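Long-range contact in protein (GYP1P) (Saccharomyces cerevisiae, PDB 1FKM), which stimulates GTP hydrolysis by Ypt/Rab GTPases such as YPT1 and YPT7, supplying an arginine finger and a glutamine finger in trans: residues 253-261 with 323-331. Sequence-based numbering, arbitrary orientation.
Sequences MWDTYLSET and SLNEFHVFV
A knob-into-hole contact joins two helices of the all-helical TBC (Rab-GAP) domain, with Y257 of helix 247-261 set among L324, F327, H328 and V331 of helix 324-338. The two helix segments run at 136° to each other, their axes 10.1 Å apart at closest approach. Three rings gather here, those of Y257, F327 and H328. F327 turns its edge to one face of the Y257 ring in a T-shaped pair, the planes at 72° and the centroids 5.2 Å apart. L324 CD1 meets the edge of the tyrosine, 3.6 Å from Y257 CD2. At the ring's far end Y257 OH is hydrogen-bonded to H328 ND1 at 2.7 Å, near the plane of both rings. The other imidazole nitrogen, NE2, bonds to the backbone oxygen of W236, so both ends of the histidine are held and its rotation is probably fixed. A phenylalanine in place of Y257 would probably leave H328 ND1 without its buried partner. E260 covers a face of F327: its CG lies 4.0 Å from the ring centroid, a CH-pi contact. This CG stands anti to the backbone N (chi1 176°), and a bend at chi2 carries the carboxylate on to W31 and Q379. M253 and T256 add looser packing, and both also touch helix 365-382. At the end of the contact T261 rests its methyl CG2 on the first turn of helix 324-338, 3.6 Å from L324 CA, while its OG1 bonds back to Y257 O at 2.7 Å.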
HETATM    1  N   MSE A 253       6.194   5.120   4.120  1.00 18.97           N
HETATM    2  CA  MSE A 253       5.878   4.017   5.028  1.00 21.80           C
HETATM    3  C   MSE A 253       6.040   2.678   4.324  1.00 19.67           C
HETATM    4  O   MSE A 253       6.547   1.709   4.905  1.00 17.65           O
HETATM    5  CB  MSE A 253       4.432   4.107   5.511  1.00 24.79           C
HETATM    6  CG  MSE A 253       4.126   5.255   6.432  1.00 35.46           C
HETATM    7 SE   MSE A 253       2.247   5.231   6.885  1.00 45.03          SE
HETATM    8  CE  MSE A 253       2.181   3.498   7.740  1.00 32.60           C
ATOM      9  N   TRP A 254       5.581   2.614   3.079  1.00 18.69           N
ATOM     10  CA  TRP A 254       5.681   1.368   2.322  1.00 18.82           C
ATOM     11  C   TRP A 254       7.113   0.900   2.069  1.00 17.54           C
ATOM     12  O   TRP A 254       7.342  -0.297   1.905  1.00 18.81           O
ATOM     13  CB  TRP A 254       4.880   1.476   1.018  1.00 20.62           C
ATOM     14  CG  TRP A 254       3.399   1.287   1.266  1.00 25.34           C
ATOM     15  CD1 TRP A 254       2.697   1.691   2.370  1.00 28.62           C
ATOM     16  CD2 TRP A 254       2.444   0.661   0.397  1.00 27.56           C
ATOM     17  NE1 TRP A 254       1.371   1.356   2.243  1.00 28.83           N
ATOM     18  CE2 TRP A 254       1.187   0.725   1.041  1.00 28.72           C
ATOM     19  CE3 TRP A 254       2.529   0.054  -0.865  1.00 28.02           C
ATOM     20  CZ2 TRP A 254       0.020   0.201   0.466  1.00 30.92           C
ATOM     21  CZ3 TRP A 254       1.366  -0.467  -1.436  1.00 30.35           C
ATOM     22  CH2 TRP A 254       0.131  -0.388  -0.767  1.00 29.26           C
ATOM     23  N   ASP A 255       8.078   1.819   2.044  1.00 18.78           N
ATOM     24  CA  ASP A 255       9.477   1.411   1.858  1.00 18.57           C
ATOM     25  C   ASP A 255       9.796   0.457   3.010  1.00 17.96           C
ATOM     26  O   ASP A 255      10.428  -0.590   2.827  1.00 17.88           O
ATOM     27  CB  ASP A 255      10.464   2.585   1.984  1.00 18.74           C
ATOM     28  CG  ASP A 255      10.335   3.617   0.881  1.00 20.09           C
ATOM     29  OD1 ASP A 255       9.772   3.325  -0.193  1.00 19.20           O
ATOM     30  OD2 ASP A 255      10.836   4.744   1.103  1.00 19.30           O
ATOM     31  N   THR A 256       9.365   0.847   4.205  1.00 17.91           N
ATOM     32  CA  THR A 256       9.614   0.057   5.401  1.00 17.61           C
ATOM     33  C   THR A 256       8.740  -1.188   5.480  1.00 18.04           C
ATOM     34  O   THR A 256       9.225  -2.258   5.855  1.00 19.30           O
ATOM     35  CB  THR A 256       9.435   0.907   6.677  1.00 20.19           C
ATOM     36  OG1 THR A 256      10.361   1.999   6.644  1.00 19.22           O
ATOM     37  CG2 THR A 256       9.703   0.065   7.934  1.00 19.51           C
ATOM     38  N   TYR A 257       7.458  -1.063   5.136  1.00 17.21           N
ATOM     39  CA  TYR A 257       6.588  -2.229   5.156  1.00 18.50           C
ATOM     40  C   TYR A 257       7.128  -3.307   4.219  1.00 19.18           C
ATOM     41  O   TYR A 257       7.193  -4.475   4.589  1.00 19.26           O
ATOM     42  CB  TYR A 257       5.169  -1.859   4.726  1.00 21.29           C
ATOM     43  CG  TYR A 257       4.277  -1.412   5.860  1.00 25.63           C
ATOM     44  CD1 TYR A 257       4.653  -0.371   6.708  1.00 27.25           C
ATOM     45  CD2 TYR A 257       3.030  -2.006   6.061  1.00 29.41           C
ATOM     46  CE1 TYR A 257       3.805   0.070   7.728  1.00 28.90           C
ATOM     47  CE2 TYR A 257       2.178  -1.575   7.072  1.00 28.94           C
ATOM     48  CZ  TYR A 257       2.567  -0.537   7.898  1.00 29.02           C
ATOM     49  OH  TYR A 257       1.707  -0.094   8.877  1.00 31.64           O
ATOM     50  N   LEU A 258       7.519  -2.912   3.008  1.00 19.49           N
ATOM     51  CA  LEU A 258       8.041  -3.874   2.038  1.00 20.46           C
ATOM     52  C   LEU A 258       9.391  -4.458   2.462  1.00 21.39           C
ATOM     53  O   LEU A 258       9.686  -5.618   2.180  1.00 21.80           O
ATOM     54  CB  LEU A 258       8.164  -3.218   0.649  1.00 20.34           C
ATOM     55  CG  LEU A 258       6.844  -2.795  -0.017  1.00 21.15           C
ATOM     56  CD1 LEU A 258       7.129  -2.039  -1.307  1.00 21.16           C
ATOM     57  CD2 LEU A 258       5.992  -4.018  -0.304  1.00 22.79           C
ATOM     58  N   SER A 259      10.212  -3.653   3.133  1.00 19.95           N
ATOM     59  CA  SER A 259      11.519  -4.125   3.594  1.00 22.10           C
ATOM     60  C   SER A 259      11.349  -5.081   4.768  1.00 24.14           C
ATOM     61  O   SER A 259      12.023  -6.108   4.848  1.00 24.67           O
ATOM     62  CB  SER A 259      12.400  -2.952   4.047  1.00 23.14           C
ATOM     63  OG  SER A 259      12.667  -2.043   2.993  1.00 24.54           O
ATOM     64  N   GLU A 260      10.446  -4.731   5.678  1.00 22.14           N
ATOM     65  CA  GLU A 260      10.184  -5.534   6.876  1.00 25.18           C
ATOM     66  C   GLU A 260       9.522  -6.876   6.579  1.00 26.49           C
ATOM     67  O   GLU A 260       9.838  -7.882   7.210  1.00 26.42           O
ATOM     68  CB  GLU A 260       9.314  -4.729   7.850  1.00 29.29           C
ATOM     69  CG  GLU A 260       8.868  -5.458   9.123  1.00 30.62           C
ATOM     70  CD  GLU A 260      10.024  -5.932   9.987  1.00 31.85           C
ATOM     71  OE1 GLU A 260      11.128  -5.352   9.890  1.00 31.73           O
ATOM     72  OE2 GLU A 260       9.821  -6.877  10.780  1.00 31.73           O
ATOM     73  N   THR A 261       8.611  -6.894   5.612  1.00 27.05           N
ATOM     74  CA  THR A 261       7.902  -8.119   5.270  1.00 31.62           C
ATOM     75  C   THR A 261       8.520  -8.875   4.100  1.00 34.55           C
ATOM     76  O   THR A 261       8.064  -9.963   3.749  1.00 37.55           O
ATOM     77  CB  THR A 261       6.429  -7.818   4.939  1.00 39.54           C
ATOM     78  OG1 THR A 261       6.362  -6.933   3.815  1.00 39.58           O
ATOM     79  CG2 THR A 261       5.750  -7.164   6.123  1.00 38.56           C
ATOM     80  N   SER A 323       4.117 -11.601   7.602  1.00 38.82           N
ATOM     81  CA  SER A 323       4.257 -10.729   8.757  1.00 34.46           C
ATOM     82  C   SER A 323       3.664  -9.339   8.518  1.00 32.64           C
ATOM     83  O   SER A 323       3.812  -8.449   9.356  1.00 31.68           O
ATOM     84  CB  SER A 323       5.734 -10.607   9.156  1.00 34.60           C
ATOM     85  OG  SER A 323       6.534 -10.154   8.072  1.00 40.48           O
ATOM     86  N   LEU A 324       2.984  -9.154   7.386  1.00 23.97           N
ATOM     87  CA  LEU A 324       2.384  -7.856   7.094  1.00 24.20           C
ATOM     88  C   LEU A 324       1.338  -7.491   8.142  1.00 22.53           C
ATOM     89  O   LEU A 324       1.392  -6.406   8.728  1.00 20.64           O
ATOM     90  CB  LEU A 324       1.753  -7.844   5.691  1.00 25.21           C
ATOM     91  CG  LEU A 324       0.998  -6.569   5.293  1.00 26.19           C
ATOM     92  CD1 LEU A 324       1.877  -5.347   5.509  1.00 26.50           C
ATOM     93  CD2 LEU A 324       0.573  -6.665   3.838  1.00 27.04           C
ATOM     94  N   ASN A 325       0.391  -8.394   8.384  1.00 20.97           N
ATOM     95  CA  ASN A 325      -0.653  -8.141   9.379  1.00 23.30           C
ATOM     96  C   ASN A 325      -0.068  -7.859  10.765  1.00 23.05           C
ATOM     97  O   ASN A 325      -0.497  -6.936  11.461  1.00 21.76           O
ATOM     98  CB  ASN A 325      -1.607  -9.340   9.460  1.00 30.78           C
ATOM     99  CG  ASN A 325      -2.824  -9.184   8.555  1.00 32.62           C
ATOM    100  OD1 ASN A 325      -3.571 -10.136   8.336  1.00 35.53           O
ATOM    101  ND2 ASN A 325      -3.033  -7.979   8.043  1.00 31.12           N
ATOM    102  N   GLU A 326       0.908  -8.664  11.163  1.00 24.50           N
ATOM    103  CA  GLU A 326       1.551  -8.508  12.463  1.00 25.89           C
ATOM    104  C   GLU A 326       2.203  -7.137  12.601  1.00 22.61           C
ATOM    105  O   GLU A 326       1.906  -6.398  13.535  1.00 22.44           O
ATOM    106  CB  GLU A 326       2.599  -9.604  12.662  1.00 49.99           C
ATOM    107  CG  GLU A 326       3.397  -9.482  13.950  1.00 59.16           C
ATOM    108  CD  GLU A 326       4.482 -10.538  14.063  1.00 65.30           C
ATOM    109  OE1 GLU A 326       4.553 -11.421  13.182  1.00 69.46           O
ATOM    110  OE2 GLU A 326       5.265 -10.484  15.035  1.00 68.52           O
ATOM    111  N   PHE A 327       3.087  -6.793  11.672  1.00 22.36           N
ATOM    112  CA  PHE A 327       3.757  -5.502  11.742  1.00 21.43           C
ATOM    113  C   PHE A 327       2.759  -4.345  11.712  1.00 20.81           C
ATOM    114  O   PHE A 327       2.921  -3.355  12.430  1.00 19.47           O
ATOM    115  CB  PHE A 327       4.750  -5.339  10.586  1.00 23.52           C
ATOM    116  CG  PHE A 327       5.581  -4.094  10.685  1.00 23.90           C
ATOM    117  CD1 PHE A 327       6.404  -3.882  11.792  1.00 23.44           C
ATOM    118  CD2 PHE A 327       5.525  -3.121   9.693  1.00 23.60           C
ATOM    119  CE1 PHE A 327       7.160  -2.711  11.909  1.00 23.26           C
ATOM    120  CE2 PHE A 327       6.274  -1.948   9.798  1.00 24.40           C
ATOM    121  CZ  PHE A 327       7.095  -1.742  10.911  1.00 24.75           C
ATOM    122  N   HIS A 328       1.721  -4.468  10.889  1.00 18.48           N
ATOM    123  CA  HIS A 328       0.730  -3.408  10.784  1.00 19.05           C
ATOM    124  C   HIS A 328      -0.000  -3.173  12.098  1.00 17.28           C
ATOM    125  O   HIS A 328      -0.306  -2.032  12.445  1.00 17.74           O
ATOM    126  CB  HIS A 328      -0.292  -3.705   9.679  1.00 17.50           C
ATOM    127  CG  HIS A 328      -1.205  -2.554   9.391  1.00 22.61           C
ATOM    128  ND1 HIS A 328      -0.738  -1.320   8.988  1.00 22.94           N
ATOM    129  CD2 HIS A 328      -2.552  -2.434   9.478  1.00 23.10           C
ATOM    130  CE1 HIS A 328      -1.756  -0.491   8.842  1.00 23.65           C
ATOM    131  NE2 HIS A 328      -2.868  -1.141   9.134  1.00 23.61           N
ATOM    132  N   VAL A 329      -0.283  -4.247  12.826  1.00 19.85           N
ATOM    133  CA  VAL A 329      -0.974  -4.120  14.106  1.00 19.62           C
ATOM    134  C   VAL A 329      -0.128  -3.308  15.085  1.00 20.52           C
ATOM    135  O   VAL A 329      -0.656  -2.492  15.832  1.00 19.01           O
ATOM    136  CB  VAL A 329      -1.285  -5.501  14.727  1.00 33.11           C
ATOM    137  CG1 VAL A 329      -1.756  -5.339  16.165  1.00 35.77           C
ATOM    138  CG2 VAL A 329      -2.365  -6.197  13.914  1.00 36.32           C
ATOM    139  N   PHE A 330       1.184  -3.526  15.084  1.00 19.90           N
ATOM    140  CA  PHE A 330       2.047  -2.766  15.981  1.00 19.13           C
ATOM    141  C   PHE A 330       2.161  -1.303  15.571  1.00 19.44           C
ATOM    142  O   PHE A 330       2.248  -0.421  16.430  1.00 20.96           O
ATOM    143  CB  PHE A 330       3.427  -3.420  16.083  1.00 18.98           C
ATOM    144  CG  PHE A 330       3.435  -4.645  16.951  1.00 21.74           C
ATOM    145  CD1 PHE A 330       3.497  -4.520  18.336  1.00 21.58           C
ATOM    146  CD2 PHE A 330       3.315  -5.917  16.397  1.00 21.48           C
ATOM    147  CE1 PHE A 330       3.437  -5.645  19.161  1.00 23.94           C
ATOM    148  CE2 PHE A 330       3.256  -7.051  17.211  1.00 22.23           C
ATOM    149  CZ  PHE A 330       3.317  -6.914  18.600  1.00 25.08           C
ATOM    150  N   VAL A 331       2.161  -1.040  14.264  1.00 16.12           N
ATOM    151  CA  VAL A 331       2.217   0.335  13.779  1.00 17.36           C
ATOM    152  C   VAL A 331       0.926   1.040  14.217  1.00 17.84           C
ATOM    153  O   VAL A 331       0.951   2.198  14.639  1.00 17.21           O
ATOM    154  CB  VAL A 331       2.331   0.387  12.233  1.00 18.06           C
ATOM    155  CG1 VAL A 331       2.171   1.820  11.735  1.00 16.72           C
ATOM    156  CG2 VAL A 331       3.674  -0.164  11.798  1.00 18.88           C
TER